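PDB 2OLM: nucleoporin-like protein RIP from Homo sapiens, which is required for vesicle docking or fusion during acrosome biogenesis and, in HIV-1 infection, acts as a cofactor of viral Rev, represented here by its zinc-binding Arf-GAP domain. Local coordinates for residues K27-C31 against F115-Y120; M41-F46 against F79-N85. One frame throughout, in Å; residues are numbered along the deposited sequence.

How the contacts relate
Both contacts lie within the Arf-GAP domain and join its zinc-finger region to helices that come later in the chain. Contact 1 sets the first zinc-binding loop against helix 109-121; contact 2 sets the turn leading into strand 45-47, and the start of that strand, against the junction of helices 74-82 and 84-92. Along the chain contact 2 is nested inside the loop closed by contact 1. Their centres are about 14 Å apart, yet they touch: Phe29 N lies 2.9 Å from Phe46 O, a probable hydrogen bond, and Phe29 CB is 3.5 Å from Asn85 OD1. Phe29 thus ties the zinc loop to strand 45-47 and helix 84-92 as well as to helix 109-121.

Contact 1. Residues K27-C31 against F115-Y120; sequences KCFDC and FLQEKY. With ZN (zinc ion), chain B.
The ring of Phe29 offers one face to the ammonium group of Lys119, a cation-pi contact with NZ 3.7 Å from the ring centroid and 28° off its normal. Phe29 belongs to the CxxC loop of the C4-type zinc finger: Cys28 SG and Cys31 SG hold the zinc at 2.4 and 2.3 Å, and Cys48 and Cys51 complete the site. Residues 27-31 form no regular helix or strand; the loop folds round the sulfur, with Cys31 N donating to Cys28 SG at 3.5 Å. Helix 109-121 passes alongside, nearest at Asp30 and Leu116, whose CA atoms are 7.9 Å apart. The fully extended Lys119 side chain (all t) brings NZ to 2.7 Å from Asp30 OD1 in a salt bridge, and the m rotamer of Tyr120 lets OH donate to the same Asp30 OD1 at 2.6 Å. Leu116 CD2 packs 3.8 Å from Asp30 CG. Asp30 and Lys119, both buried, join the zinc loop to helix 109-121. Two waters complete the polar network: one accepts from Lys119 NZ and donates to Asp30 O, both at 2.8 Å; the other donates to Asp30 OD2 at 2.7 Å and Tyr120 OH at 2.8 Å.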
loop_
_atom_site.group_PDB
_atom_site.type_symbol
_atom_site.label_atom_id
_atom_site.label_comp_id
_atom_site.label_asym_id
_atom_site.label_seq_id
_atom_site.Cartn_x
_atom_site.Cartn_y
_atom_site.Cartn_z
ATOM N N LYS A 27 9.982 -9.859 -8.107
ATOM C CA LYS A 27 11.420 -9.779 -8.143
ATOM C C LYS A 27 11.803 -8.612 -9.038
ATOM O O LYS A 27 11.135 -8.346 -10.041
ATOM C CB LYS A 27 12.021 -11.074 -8.719
ATOM C CG LYS A 27 11.793 -12.282 -7.829
ATOM C CD LYS A 27 12.583 -12.184 -6.569
ATOM N N CYS A 28 12.877 -7.930 -8.638
ATOM C CA CYS A 28 13.470 -6.807 -9.426
ATOM C C CYS A 28 13.634 -7.250 -10.873
ATOM O O CYS A 28 14.237 -8.277 -11.140
ATOM C CB CYS A 28 14.813 -6.421 -8.861
ATOM S SG CYS A 28 15.591 -5.162 -9.813
ATOM N N PHE A 29 13.161 -6.436 -11.828
ATOM C CA PHE A 29 13.289 -6.749 -13.257
ATOM C C PHE A 29 14.739 -6.808 -13.718
ATOM O O PHE A 29 15.036 -7.489 -14.691
ATOM C CB PHE A 29 12.557 -5.721 -14.077
ATOM C CG PHE A 29 12.583 -6.018 -15.527
ATOM C CD1 PHE A 29 12.098 -7.203 -16.005
ATOM C CD2 PHE A 29 13.110 -5.091 -16.423
ATOM C CE1 PHE A 29 12.200 -7.525 -17.351
ATOM C CE2 PHE A 29 13.171 -5.394 -17.780
ATOM C CZ PHE A 29 12.705 -6.595 -18.233
ATOM N N ASP A 30 15.637 -6.069 -13.097
ATOM C CA ASP A 30 16.996 -5.980 -13.558
ATOM C C ASP A 30 17.970 -6.956 -12.935
ATOM O O ASP A 30 18.828 -7.508 -13.637
ATOM C CB ASP A 30 17.518 -4.516 -13.487
ATOM C CG ASP A 30 16.774 -3.618 -14.447
ATOM O OD1 ASP A 30 16.681 -4.006 -15.662
ATOM O OD2 ASP A 30 16.262 -2.568 -14.011
ATOM N N CYS A 31 17.868 -7.175 -11.633
ATOM C CA CYS A 31 18.752 -8.158 -10.979
ATOM C C CYS A 31 18.110 -9.479 -10.591
ATOM O O CYS A 31 18.862 -10.449 -10.335
ATOM C CB CYS A 31 19.452 -7.548 -9.761
ATOM S SG CYS A 31 18.393 -7.268 -8.316
ATOM N N PHE A 115 26.010 -3.442 -17.934
ATOM C CA PHE A 115 24.912 -4.390 -18.210
ATOM C C PHE A 115 23.610 -3.676 -18.572
ATOM O O PHE A 115 22.967 -3.999 -19.566
ATOM C CB PHE A 115 24.700 -5.306 -17.031
ATOM C CG PHE A 115 23.440 -6.155 -17.144
ATOM C CD1 PHE A 115 23.358 -7.204 -18.052
ATOM C CD2 PHE A 115 22.354 -5.914 -16.342
ATOM C CE1 PHE A 115 22.218 -7.973 -18.135
ATOM C CE2 PHE A 115 21.199 -6.678 -16.450
ATOM C CZ PHE A 115 21.148 -7.717 -17.356
ATOM N N LEU A 116 23.237 -2.668 -17.799
ATOM C CA LEU A 116 22.039 -1.893 -18.072
ATOM C C LEU A 116 22.164 -1.137 -19.411
ATOM O O LEU A 116 21.190 -1.015 -20.155
ATOM C CB LEU A 116 21.733 -0.937 -16.928
ATOM C CG LEU A 116 21.441 -1.564 -15.595
ATOM C CD1 LEU A 116 21.339 -0.434 -14.528
ATOM C CD2 LEU A 116 20.224 -2.371 -15.603
ATOM N N GLN A 117 23.356 -0.649 -19.742
ATOM C CA GLN A 117 23.598 -0.090 -21.081
ATOM C C GLN A 117 23.357 -1.106 -22.187
ATOM O O GLN A 117 22.735 -0.791 -23.198
ATOM C CB GLN A 117 24.978 0.530 -21.205
ATOM C CG GLN A 117 25.120 1.790 -20.392
ATOM C CD GLN A 117 26.483 2.435 -20.493
ATOM O OE1 GLN A 117 26.621 3.604 -20.134
ATOM N NE2 GLN A 117 27.485 1.700 -20.959
ATOM N N GLU A 118 23.876 -2.322 -21.989
ATOM C CA GLU A 118 23.653 -3.363 -22.999
ATOM C C GLU A 118 22.193 -3.701 -23.112
ATOM O O GLU A 118 21.695 -3.916 -24.206
ATOM C CB GLU A 118 24.512 -4.590 -22.704
ATOM C CG GLU A 118 25.959 -4.347 -23.112
ATOM C CD GLU A 118 26.788 -5.581 -23.166
ATOM O OE1 GLU A 118 26.356 -6.623 -22.611
ATOM O OE2 GLU A 118 27.904 -5.457 -23.721
ATOM N N LYS A 119 21.482 -3.674 -21.994
ATOM C CA LYS A 119 20.070 -4.081 -21.962
ATOM C C LYS A 119 19.177 -3.049 -22.662
ATOM O O LYS A 119 18.334 -3.388 -23.495
ATOM C CB LYS A 119 19.603 -4.317 -20.517
ATOM C CG LYS A 119 18.224 -4.838 -20.346
ATOM C CD LYS A 119 17.981 -5.257 -18.892
ATOM C CE LYS A 119 16.572 -5.735 -18.656
ATOM N NZ LYS A 119 16.317 -6.209 -17.220
ATOM N N TYR A 120 19.341 -1.789 -22.262
ATOM C CA TYR A 120 18.400 -0.737 -22.634
ATOM C C TYR A 120 18.867 0.152 -23.766
ATOM O O TYR A 120 18.041 0.616 -24.531
ATOM C CB TYR A 120 18.028 0.144 -21.410
ATOM C CG TYR A 120 17.283 -0.628 -20.346
ATOM C CD1 TYR A 120 15.981 -1.068 -20.543
ATOM C CD2 TYR A 120 17.893 -0.951 -19.160
ATOM C CE1 TYR A 120 15.319 -1.810 -19.568
ATOM C CE2 TYR A 120 17.244 -1.674 -18.190
ATOM C CZ TYR A 120 15.951 -2.108 -18.404
ATOM O OH TYR A 120 15.238 -2.844 -17.481
HETATM ZN ZN ZN B . 17.667 -5.110 -8.608
HETATM O O HOH W 1 14.114 -1.524 -15.314
HETATM O O HOH W 2 18.073 -8.195 -16.253
#

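Contact 2. Residues M41-F46 against F79-N85; sequences MTVGSF and FLQKHGN
Phe46, Leu80 and Asn85 bury the most surface where the start of strand 45-47 meets the junction of two helices. Asn85 (chi1 m, chi2 near 0°) pairs through its carboxamide with the Phe46 backbone: Phe46 N donates to Asn85 OD1 at 2.9 Å, and Asn85 ND2 donates to Phe46 O at 3.2 Å. The Phe46 ring turns an edge to Gly84 CA, 4.2 Å from CE2, while its CZ lies 4.4 Å from Leu80 CD2. That same Leu80 methyl packs 3.9 Å from Gly44 CA and 4.2 Å from Met41 SD. Gly44 (phi/psi 86/36) and Ser45 form a G1 beta bulge facing Asn40. CA atoms of Gly44 and Leu80 are 5.3 Å apart, those of Ser45 and Gly84 4.8 Å. A CB on Gly44 would strike His83 CB and also the carbonyl O of Val43. Gly84 N donates to Gly44 O at 2.7 Å; the backbone of Gly84 (phi/psi 81/175) itself calls for glycine. Phe79 (chi1 t) flanks the bulge, CD2 3.9 Å from Met41 CE. Leu80 also touches Met19 and Val39, and Phe46 touches Thr20 and Val39, so the two meet where helices 3-20 and 74-82 come together against strands 38-40 and 45-47.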
loop_
_atom_site.group_PDB
_atom_site.type_symbol
_atom_site.label_atom_id
_atom_site.label_comp_id
_atom_site.label_asym_id
_atom_site.label_seq_id
_atom_site.Cartn_x
_atom_site.Cartn_y
_atom_site.Cartn_z
ATOM N N MET A 41 9.476 4.019 -14.387
ATOM C CA MET A 41 8.453 4.557 -15.281
ATOM C C MET A 41 8.890 4.709 -16.720
ATOM O O MET A 41 8.061 4.799 -17.604
ATOM C CB MET A 41 7.966 5.936 -14.754
ATOM C CG MET A 41 7.031 5.824 -13.514
ATOM S SD MET A 41 5.559 4.801 -13.763
ATOM C CE MET A 41 4.926 5.448 -15.226
ATOM N N THR A 42 10.184 4.720 -16.963
ATOM C CA THR A 42 10.708 4.777 -18.322
ATOM C C THR A 42 10.315 3.568 -19.132
ATOM O O THR A 42 9.943 3.702 -20.305
ATOM C CB THR A 42 12.237 4.982 -18.292
ATOM O OG1 THR A 42 12.543 6.249 -17.693
ATOM C CG2 THR A 42 12.862 4.882 -19.693
ATOM N N VAL A 43 10.378 2.365 -18.527
ATOM C CA VAL A 43 10.007 1.154 -19.222
ATOM C C VAL A 43 8.797 0.422 -18.656
ATOM O O VAL A 43 8.270 -0.482 -19.324
ATOM C CB VAL A 43 11.153 0.149 -19.343
ATOM C CG1 VAL A 43 12.356 0.788 -20.068
ATOM C CG2 VAL A 43 11.566 -0.436 -17.993
ATOM N N GLY A 44 8.323 0.807 -17.459
ATOM C CA GLY A 44 7.165 0.143 -16.854
ATOM C C GLY A 44 7.482 -1.098 -16.053
ATOM O O GLY A 44 6.711 -2.066 -16.080
ATOM N N SER A 45 8.607 -1.101 -15.356
ATOM C CA SER A 45 9.090 -2.261 -14.594
ATOM C C SER A 45 9.087 -1.952 -13.116
ATOM O O SER A 45 8.950 -0.808 -12.679
ATOM C CB SER A 45 10.501 -2.661 -15.020
ATOM O OG SER A 45 11.373 -1.591 -14.763
ATOM N N PHE A 46 9.279 -3.015 -12.338
ATOM C CA PHE A 46 9.390 -2.958 -10.870
ATOM C C PHE A 46 10.771 -3.383 -10.495
ATOM O O PHE A 46 11.202 -4.486 -10.858
ATOM C CB PHE A 46 8.320 -3.886 -10.220
ATOM C CG PHE A 46 6.925 -3.453 -10.464
ATOM C CD1 PHE A 46 6.229 -2.746 -9.504
ATOM C CD2 PHE A 46 6.296 -3.701 -11.655
ATOM C CE1 PHE A 46 4.939 -2.300 -9.736
ATOM C CE2 PHE A 46 5.016 -3.261 -11.885
ATOM C CZ PHE A 46 4.329 -2.576 -10.918
ATOM N N PHE A 79 -0.402 2.797 -17.340
ATOM C CA PHE A 79 0.799 2.412 -18.062
ATOM C C PHE A 79 1.417 1.158 -17.468
ATOM O O PHE A 79 1.818 0.236 -18.147
ATOM C CB PHE A 79 1.804 3.583 -18.047
ATOM C CG PHE A 79 3.085 3.275 -18.758
ATOM C CD1 PHE A 79 3.106 3.296 -20.147
ATOM C CD2 PHE A 79 4.234 2.900 -18.076
ATOM C CE1 PHE A 79 4.258 3.012 -20.853
ATOM C CE2 PHE A 79 5.404 2.595 -18.810
ATOM C CZ PHE A 79 5.374 2.647 -20.202
ATOM N N LEU A 80 1.525 1.126 -16.149
ATOM C CA LEU A 80 2.087 -0.022 -15.469
ATOM C C LEU A 80 1.258 -1.293 -15.686
ATOM O O LEU A 80 1.799 -2.368 -15.818
ATOM C CB LEU A 80 2.220 0.270 -13.974
ATOM C CG LEU A 80 3.299 1.266 -13.591
ATOM C CD1 LEU A 80 3.175 1.737 -12.129
ATOM C CD2 LEU A 80 4.697 0.727 -13.859
ATOM N N GLN A 81 -0.062 -1.139 -15.717
ATOM C CA GLN A 81 -0.951 -2.281 -15.964
ATOM C C GLN A 81 -0.704 -2.881 -17.332
ATOM O O GLN A 81 -0.831 -4.086 -17.505
ATOM C CB GLN A 81 -2.403 -1.860 -15.864
ATOM C CG GLN A 81 -2.806 -1.602 -14.424
ATOM C CD GLN A 81 -4.251 -1.203 -14.313
ATOM O OE1 GLN A 81 -4.794 -0.526 -15.204
ATOM N NE2 GLN A 81 -4.896 -1.608 -13.223
ATOM N N LYS A 82 -0.364 -2.036 -18.303
ATOM C CA LYS A 82 -0.073 -2.494 -19.676
ATOM C C LYS A 82 1.358 -2.988 -19.843
ATOM O O LYS A 82 1.711 -3.551 -20.894
ATOM C CB LYS A 82 -0.333 -1.365 -20.662
ATOM C CG LYS A 82 -1.780 -1.001 -20.754
ATOM C CD LYS A 82 -2.001 0.085 -21.809
ATOM C CE LYS A 82 -3.423 0.631 -21.764
ATOM N NZ LYS A 82 -3.576 1.820 -20.861
ATOM N N HIS A 83 2.194 -2.765 -18.828
ATOM C CA HIS A 83 3.584 -3.179 -18.841
ATOM C C HIS A 83 3.841 -4.137 -17.681
ATOM O O HIS A 83 3.196 -5.197 -17.639
ATOM C CB HIS A 83 4.508 -1.938 -18.904
ATOM C CG HIS A 83 4.375 -1.202 -20.183
ATOM N ND1 HIS A 83 3.333 -0.340 -20.429
ATOM C CD2 HIS A 83 5.066 -1.320 -21.342
ATOM C CE1 HIS A 83 3.441 0.109 -21.674
ATOM N NE2 HIS A 83 4.469 -0.489 -22.249
ATOM N N GLY A 84 4.713 -3.803 -16.730
ATOM C CA GLY A 84 5.162 -4.787 -15.745
ATOM C C GLY A 84 6.246 -5.693 -16.220
ATOM O O GLY A 84 6.616 -5.647 -17.409
ATOM N N ASN A 85 6.750 -6.530 -15.319
ATOM C CA ASN A 85 7.964 -7.275 -15.555
ATOM C C ASN A 85 7.836 -8.383 -16.570
ATOM O O ASN A 85 8.817 -8.693 -17.227
ATOM C CB ASN A 85 8.586 -7.799 -14.251
ATOM C CG ASN A 85 9.149 -6.678 -13.393
ATOM O OD1 ASN A 85 9.123 -5.512 -13.802
ATOM N ND2 ASN A 85 9.680 -7.015 -12.200
#